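PDB 2BL0: myosin regulatory light chain from Physarum polycephalum, which binds a calcium ion through an EF-hand and, as a light chain, packs against another protein chain in the myosin regulatory domain. Local coordinates for residues I23-L28 / E46-A51; I80-F85 / R132-I137. All coordinates share one frame; numbering follows the deposited sequence. Where two conformers were deposited one is given.

Contact 1: residues I23-L28 / E46-A51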
loop_
_atom_site.group_PDB
_atom_site.type_symbol
_atom_site.label_atom_id
_atom_site.label_comp_id
_atom_site.label_asym_id
_atom_site.label_seq_id
_atom_site.Cartn_x
_atom_site.Cartn_y
_atom_site.Cartn_z
ATOM N N ILE C 23 -27.619 19.747 18.885
ATOM C CA ILE C 23 -28.545 18.675 19.227
ATOM C C ILE C 23 -28.693 18.592 20.714
ATOM O O ILE C 23 -27.716 18.339 21.420
ATOM C CB ILE C 23 -28.044 17.327 18.714
ATOM C CG1 ILE C 23 -27.796 17.386 17.200
ATOM C CG2 ILE C 23 -29.033 16.205 19.128
ATOM C CD1 ILE C 23 -27.083 16.177 16.651
ATOM N N THR C 24 -29.922 18.770 21.184
ATOM C CA THR C 24 -30.251 18.639 22.585
ATOM C C THR C 24 -30.678 17.211 22.876
ATOM O O THR C 24 -30.896 16.434 21.953
ATOM C CB THR C 24 -31.403 19.587 22.959
ATOM O OG1 THR C 24 -32.555 19.275 22.167
ATOM C CG2 THR C 24 -31.081 21.021 22.595
ATOM N N LYS C 25 -30.828 16.870 24.157
ATOM C CA LYS C 25 -31.352 15.558 24.537
ATOM C C LYS C 25 -32.729 15.343 23.929
ATOM O O LYS C 25 -32.979 14.300 23.361
ATOM C CB LYS C 25 -31.434 15.368 26.051
ATOM C CG LYS C 25 -30.143 14.903 26.661
ATOM C CD LYS C 25 -30.320 14.515 28.124
ATOM C CE LYS C 25 -29.007 14.053 28.713
ATOM N NZ LYS C 25 -29.216 13.277 29.984
ATOM N N GLU C 26 -33.593 16.344 24.077
ATOM C CA GLU C 26 -34.913 16.397 23.448
ATOM C C GLU C 26 -34.832 16.125 21.931
ATOM O O GLU C 26 -35.579 15.297 21.381
ATOM C CB GLU C 26 -35.513 17.783 23.728
ATOM C CG GLU C 26 -36.959 17.992 23.347
ATOM C CD GLU C 26 -37.960 17.281 24.253
ATOM O OE1 GLU C 26 -37.768 17.172 25.486
ATOM O OE2 GLU C 26 -38.972 16.836 23.696
ATOM N N GLY C 27 -33.926 16.813 21.257
ATOM C CA GLY C 27 -33.757 16.631 19.826
ATOM C C GLY C 27 -33.229 15.257 19.463
ATOM O O GLY C 27 -33.658 14.663 18.477
ATOM N N LEU C 28 -32.309 14.727 20.272
ATOM C CA LEU C 28 -31.735 13.415 19.965
ATOM C C LEU C 28 -32.793 12.323 20.084
ATOM O O LEU C 28 -32.854 11.425 19.238
ATOM C CB LEU C 28 -30.517 13.106 20.835
ATOM C CG LEU C 28 -29.823 11.780 20.474
ATOM C CD1 LEU C 28 -29.337 11.722 19.024
ATOM C CD2 LEU C 28 -28.673 11.572 21.433
ATOM N N GLU C 46 -25.695 7.619 27.917
ATOM C CA GLU C 46 -24.290 7.350 27.574
ATOM C C GLU C 46 -23.948 7.941 26.209
ATOM O O GLU C 46 -22.928 8.602 26.057
ATOM C CB GLU C 46 -24.040 5.838 27.569
ATOM C CG GLU C 46 -22.697 5.343 27.061
ATOM C CD GLU C 46 -22.631 3.819 27.063
ATOM O OE1 GLU C 46 -23.451 3.164 26.367
ATOM O OE2 GLU C 46 -21.777 3.264 27.780
ATOM N N MET C 47 -24.812 7.727 25.223
ATOM C CA MET C 47 -24.511 8.191 23.865
ATOM C C MET C 47 -24.557 9.720 23.815
ATOM O O MET C 47 -23.743 10.342 23.138
ATOM C CB MET C 47 -25.407 7.534 22.806
ATOM C CG MET C 47 -26.732 8.261 22.464
ATOM S SD MET C 47 -27.747 7.336 21.304
ATOM C CE MET C 47 -27.028 7.770 19.817
ATOM N N PHE C 48 -25.485 10.329 24.555
ATOM C CA PHE C 48 -25.593 11.783 24.541
ATOM C C PHE C 48 -24.345 12.407 25.175
ATOM O O PHE C 48 -23.758 13.346 24.637
ATOM C CB PHE C 48 -26.866 12.306 25.228
ATOM C CG PHE C 48 -27.030 13.791 25.065
ATOM C CD1 PHE C 48 -27.618 14.316 23.921
ATOM C CD2 PHE C 48 -26.518 14.661 26.009
ATOM C CE1 PHE C 48 -27.706 15.683 23.728
ATOM C CE2 PHE C 48 -26.591 16.029 25.824
ATOM C CZ PHE C 48 -27.195 16.544 24.677
ATOM N N ASN C 49 -23.949 11.850 26.305
ATOM C CA ASN C 49 -22.815 12.344 27.054
ATOM C C ASN C 49 -21.519 12.104 26.290
ATOM O O ASN C 49 -20.614 12.903 26.394
ATOM C CB ASN C 49 -22.756 11.708 28.448
ATOM C CG ASN C 49 -23.957 12.097 29.354
ATOM O OD1 ASN C 49 -24.292 11.356 30.270
ATOM N ND2 ASN C 49 -24.588 13.252 29.101
ATOM N N GLU C 50 -21.435 11.018 25.515
ATOM C CA GLU C 50 -20.245 10.753 24.680
ATOM C C GLU C 50 -20.061 11.902 23.688
ATOM O O GLU C 50 -18.933 12.359 23.433
ATOM C CB GLU C 50 -20.428 9.453 23.858
ATOM C CG GLU C 50 -20.197 8.161 24.618
ATOM C CD GLU C 50 -20.540 6.907 23.829
ATOM O OE1 GLU C 50 -21.264 6.988 22.803
ATOM O OE2 GLU C 50 -20.079 5.819 24.253
ATOM N N ALA C 51 -21.179 12.347 23.116
ATOM C CA ALA C 51 -21.155 13.351 22.048
ATOM C C ALA C 51 -20.992 14.752 22.618
ATOM O O ALA C 51 -20.268 15.568 22.059
ATOM C CB ALA C 51 -22.420 13.273 21.238
#
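F48 lays one face of its ring against the K25 chain, whose CG stands over the middle, 3.5 Å from the ring centroid and 6° off the normal, a CH-pi contact. K25 CG is turned anti to its own carbonyl carbon (chi1 -85°), and the chain runs extended from there, so that CE passes 3.7 Å from F48 CD2. Its ammonium NZ goes on past the ring to a hydrogen bond with N45 OD1.

The outer part of the ring reaches the backbone where strand 22-24 gives way to helix 25-35. F48 CE1 lies 3.4 Å from K25 N, and I23 O comes up at the ring edge, 3.5 Å from the same CE1. That turn is held by T24, the N-cap of the helix, whose OG1 accepts from G27 N at 3.0 Å.

L28 closes another part of the F48 edge. Its CD2 lies near the ring plane, 3.9 Å from F48 CD1, and also touches M47 CG at 4.0 Å, so one methyl group bridges two neighbouring residues of helix 41-51. An aromatic side chain of another protein's chain packs on L28, and an apolar one packs on M47.

I59 of strand 58-60 touches both I23 and F48, and I23 is joined to it by backbone hydrogen bonds. The arrangement is that of a paired EF-hand lobe: the exiting helix of the first hand packs on the entering helix of the second, with F48 lying four residues before D52, a ligand of the bound calcium ion.

Contact 2: residues I80-F85 / R132-I137; sequences ILRQAF and RYDNFI
The rings of F85 and Y133 form an offset stack, with centroids 4.7 Å apart and planes at 14°. The offset puts Y133 CB over the centre of the F85 face, 3.5 Å from the centroid, while F85 CB sits over the centre of the Y133 face, 3.7 Å from that centroid; each ring thus also receives a CH-pi contact from the other's CB. With chi1 at 68°, Y133 CG lies between its own backbone N and carbonyl carbon, 3.7 Å from F85 CG. Y133 OH is hydrogen-bonded to D89 OD2.

At the edge of F85, F136 CD1 approaches CZ at 4.0 Å, the two side chains crossing at about a right angle. I137 CD1 lies near the plane of the Y133 ring, at its edge, and also touches F85 CD1. One turn earlier in helix 78-87, L81 CD2 touches both F136 CE1, at 3.7 Å, and I137 CG1, at 4.0 Å.

R82 borders this apolar cluster. Its chain bends at chi3 (-39°), which turns NE; its NH1 lies 3.3 Å from D134 OD1, a salt bridge with a weak hydrogen bond at the guanidinium edge, whereas NH2 pairs with E78 OE2.

I96 touches both F85 and Y133, and F120 packs on F85. Apolar side chains of another protein's chain cover I80, A84 and F85. This is the aromatic core of an EF-hand pair, where the entering helix of its first hand, 78-87, meets the exiting helix of its second, 134-137.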
loop_
_atom_site.group_PDB
_atom_site.type_symbol
_atom_site.label_atom_id
_atom_site.label_comp_id
_atom_site.label_asym_id
_atom_site.label_seq_id
_atom_site.Cartn_x
_atom_site.Cartn_y
_atom_site.Cartn_z
ATOM N N ILE C 80 -12.813 2.962 -1.880
ATOM C CA ILE C 80 -11.441 2.626 -1.525
ATOM C C ILE C 80 -11.379 1.210 -0.967
ATOM O O ILE C 80 -10.434 0.475 -1.260
ATOM C CB ILE C 80 -10.827 3.688 -0.580
ATOM C CG1 ILE C 80 -10.407 4.904 -1.418
ATOM C CG2 ILE C 80 -9.608 3.132 0.169
ATOM C CD1 ILE C 80 -10.072 6.131 -0.633
ATOM N N LEU C 81 -12.383 0.829 -0.182
ATOM C CA LEU C 81 -12.464 -0.522 0.370
ATOM C C LEU C 81 -12.722 -1.550 -0.735
ATOM O O LEU C 81 -12.141 -2.641 -0.731
ATOM C CB LEU C 81 -13.544 -0.589 1.456
ATOM C CG LEU C 81 -13.832 -1.952 2.095
ATOM C CD1 LEU C 81 -12.568 -2.600 2.661
ATOM C CD2 LEU C 81 -14.898 -1.847 3.178
ATOM N N ARG C 82 -13.576 -1.190 -1.693
ATOM C CA ARG C 82 -13.873 -2.053 -2.835
ATOM C C ARG C 82 -12.619 -2.355 -3.645
ATOM O O ARG C 82 -12.326 -3.513 -3.939
ATOM C CB ARG C 82 -14.925 -1.392 -3.734
ATOM C CG ARG C 82 -15.211 -2.143 -5.048
ATOM C CD ARG C 82 -16.423 -1.615 -5.831
ATOM N NE ARG C 82 -17.524 -1.230 -4.953
ATOM C CZ ARG C 82 -18.306 -2.082 -4.293
ATOM N NH1 ARG C 82 -18.139 -3.398 -4.411
ATOM N NH2 ARG C 82 -19.264 -1.616 -3.508
ATOM N N GLN C 83 -11.897 -1.295 -3.999
ATOM C CA GLN C 83 -10.610 -1.379 -4.691
ATOM C C GLN C 83 -9.573 -2.209 -3.931
ATOM O O GLN C 83 -8.735 -2.865 -4.556
ATOM C CB GLN C 83 -10.016 0.015 -4.885
ATOM C CG GLN C 83 -10.607 0.840 -6.000
ATOM C CD GLN C 83 -9.853 2.146 -6.179
ATOM O OE1 GLN C 83 -8.658 2.136 -6.471
ATOM N NE2 GLN C 83 -10.545 3.271 -5.992
ATOM N N ALA C 84 -9.595 -2.133 -2.604
ATOM C CA ALA C 84 -8.641 -2.858 -1.767
ATOM C C ALA C 84 -8.908 -4.355 -1.865
ATOM O O ALA C 84 -7.982 -5.155 -1.935
ATOM C CB ALA C 84 -8.718 -2.394 -0.329
ATOM N N PHE C 85 -10.187 -4.725 -1.891
ATOM C CA PHE C 85 -10.571 -6.115 -2.143
ATOM C C PHE C 85 -10.207 -6.528 -3.575
ATOM O O PHE C 85 -9.839 -7.677 -3.807
ATOM C CB PHE C 85 -12.066 -6.325 -1.865
ATOM C CG PHE C 85 -12.408 -6.468 -0.390
ATOM C CD1 PHE C 85 -13.284 -5.583 0.224
ATOM C CD2 PHE C 85 -11.857 -7.487 0.379
ATOM C CE1 PHE C 85 -13.609 -5.717 1.562
ATOM C CE2 PHE C 85 -12.183 -7.630 1.721
ATOM C CZ PHE C 85 -13.069 -6.745 2.315
ATOM N N ARG C 132 -17.140 -13.675 0.046
ATOM C CA ARG C 132 -17.806 -12.803 -0.934
ATOM C C ARG C 132 -17.449 -11.314 -0.815
ATOM O O ARG C 132 -17.782 -10.526 -1.701
ATOM C CB ARG C 132 -19.329 -12.954 -0.856
ATOM C CG ARG C 132 -20.004 -12.794 -2.213
ATOM C CD ARG C 132 -20.765 -11.490 -2.411
ATOM N NE ARG C 132 -21.974 -11.674 -3.212
ATOM C CZ ARG C 132 -23.035 -12.382 -2.832
ATOM N NH1 ARG C 132 -24.084 -12.482 -3.638
ATOM N NH2 ARG C 132 -23.059 -12.989 -1.647
ATOM N N TYR C 133 -16.753 -10.953 0.257
ATOM C CA TYR C 133 -16.553 -9.566 0.716
ATOM C C TYR C 133 -17.642 -8.485 0.555
ATOM O O TYR C 133 -17.607 -7.494 1.285
ATOM C CB TYR C 133 -15.211 -9.024 0.210
ATOM C CG TYR C 133 -15.097 -8.805 -1.282
ATOM C CD1 TYR C 133 -15.521 -7.614 -1.865
ATOM C CD2 TYR C 133 -14.501 -9.768 -2.098
ATOM C CE1 TYR C 133 -15.386 -7.387 -3.212
ATOM C CE2 TYR C 133 -14.364 -9.556 -3.454
ATOM C CZ TYR C 133 -14.806 -8.361 -4.008
ATOM O OH TYR C 133 -14.667 -8.140 -5.362
ATOM N N ASP C 134 -18.597 -8.635 -0.366
ATOM C CA ASP C 134 -19.696 -7.670 -0.462
ATOM C C ASP C 134 -20.602 -7.768 0.746
ATOM O O ASP C 134 -21.227 -6.783 1.114
ATOM C CB ASP C 134 -20.501 -7.849 -1.752
ATOM C CG ASP C 134 -19.791 -7.271 -2.954
ATOM O OD1 ASP C 134 -19.424 -6.075 -2.883
ATOM O OD2 ASP C 134 -19.542 -7.936 -3.993
ATOM N N ASN C 135 -20.652 -8.937 1.381
ATOM C CA ASN C 135 -21.414 -9.095 2.624
ATOM C C ASN C 135 -20.858 -8.190 3.715
ATOM O O ASN C 135 -21.623 -7.639 4.505
ATOM C CB ASN C 135 -21.405 -10.548 3.106
ATOM C CG ASN C 135 -22.217 -11.458 2.204
ATOM O OD1 ASN C 135 -22.289 -11.238 1.000
ATOM N ND2 ASN C 135 -22.855 -12.470 2.789
ATOM N N PHE C 136 -19.535 -8.023 3.744
ATOM C CA PHE C 136 -18.914 -7.084 4.691
ATOM C C PHE C 136 -19.138 -5.621 4.305
ATOM O O PHE C 136 -19.540 -4.803 5.141
ATOM C CB PHE C 136 -17.409 -7.337 4.837
ATOM C CG PHE C 136 -16.702 -6.256 5.622
ATOM C CD1 PHE C 136 -15.725 -5.467 5.034
ATOM C CD2 PHE C 136 -17.052 -6.006 6.941
ATOM C CE1 PHE C 136 -15.082 -4.475 5.761
ATOM C CE2 PHE C 136 -16.425 -5.005 7.667
ATOM C CZ PHE C 136 -15.442 -4.237 7.076
ATOM N N ILE C 137 -18.849 -5.284 3.051
ATOM C CA ILE C 137 -18.938 -3.900 2.587
ATOM C C ILE C 137 -20.332 -3.347 2.771
ATOM O O ILE C 137 -20.509 -2.247 3.290
ATOM C CB ILE C 137 -18.595 -3.789 1.101
ATOM C CG1 ILE C 137 -17.124 -4.128 0.837
ATOM C CG2 ILE C 137 -18.886 -2.378 0.591
ATOM C CD1 ILE C 137 -16.785 -4.129 -0.625
#

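How the contacts relate
Both contacts are largely buried, but belong to separate EF-hand pairs, on opposite sides of the chain's centre, with centres about 32 Å and nearest atoms about 20 Å apart. They share no helix. Contact 1 joins the inner helices of its pair, close to the calcium site, and sets one ring against a lysine chain, backbone and a leucine methyl. Contact 2 joins the outer helices of its pair, away from the calcium site, and relies on three rings and aliphatic side chains. Each has a charged residue at its margin: the lysine of contact 1 hydrogen-bonds to N45 outside it; the arginine of contact 2 makes a weak bond across it, part of a salt bridge, and pairs with E78.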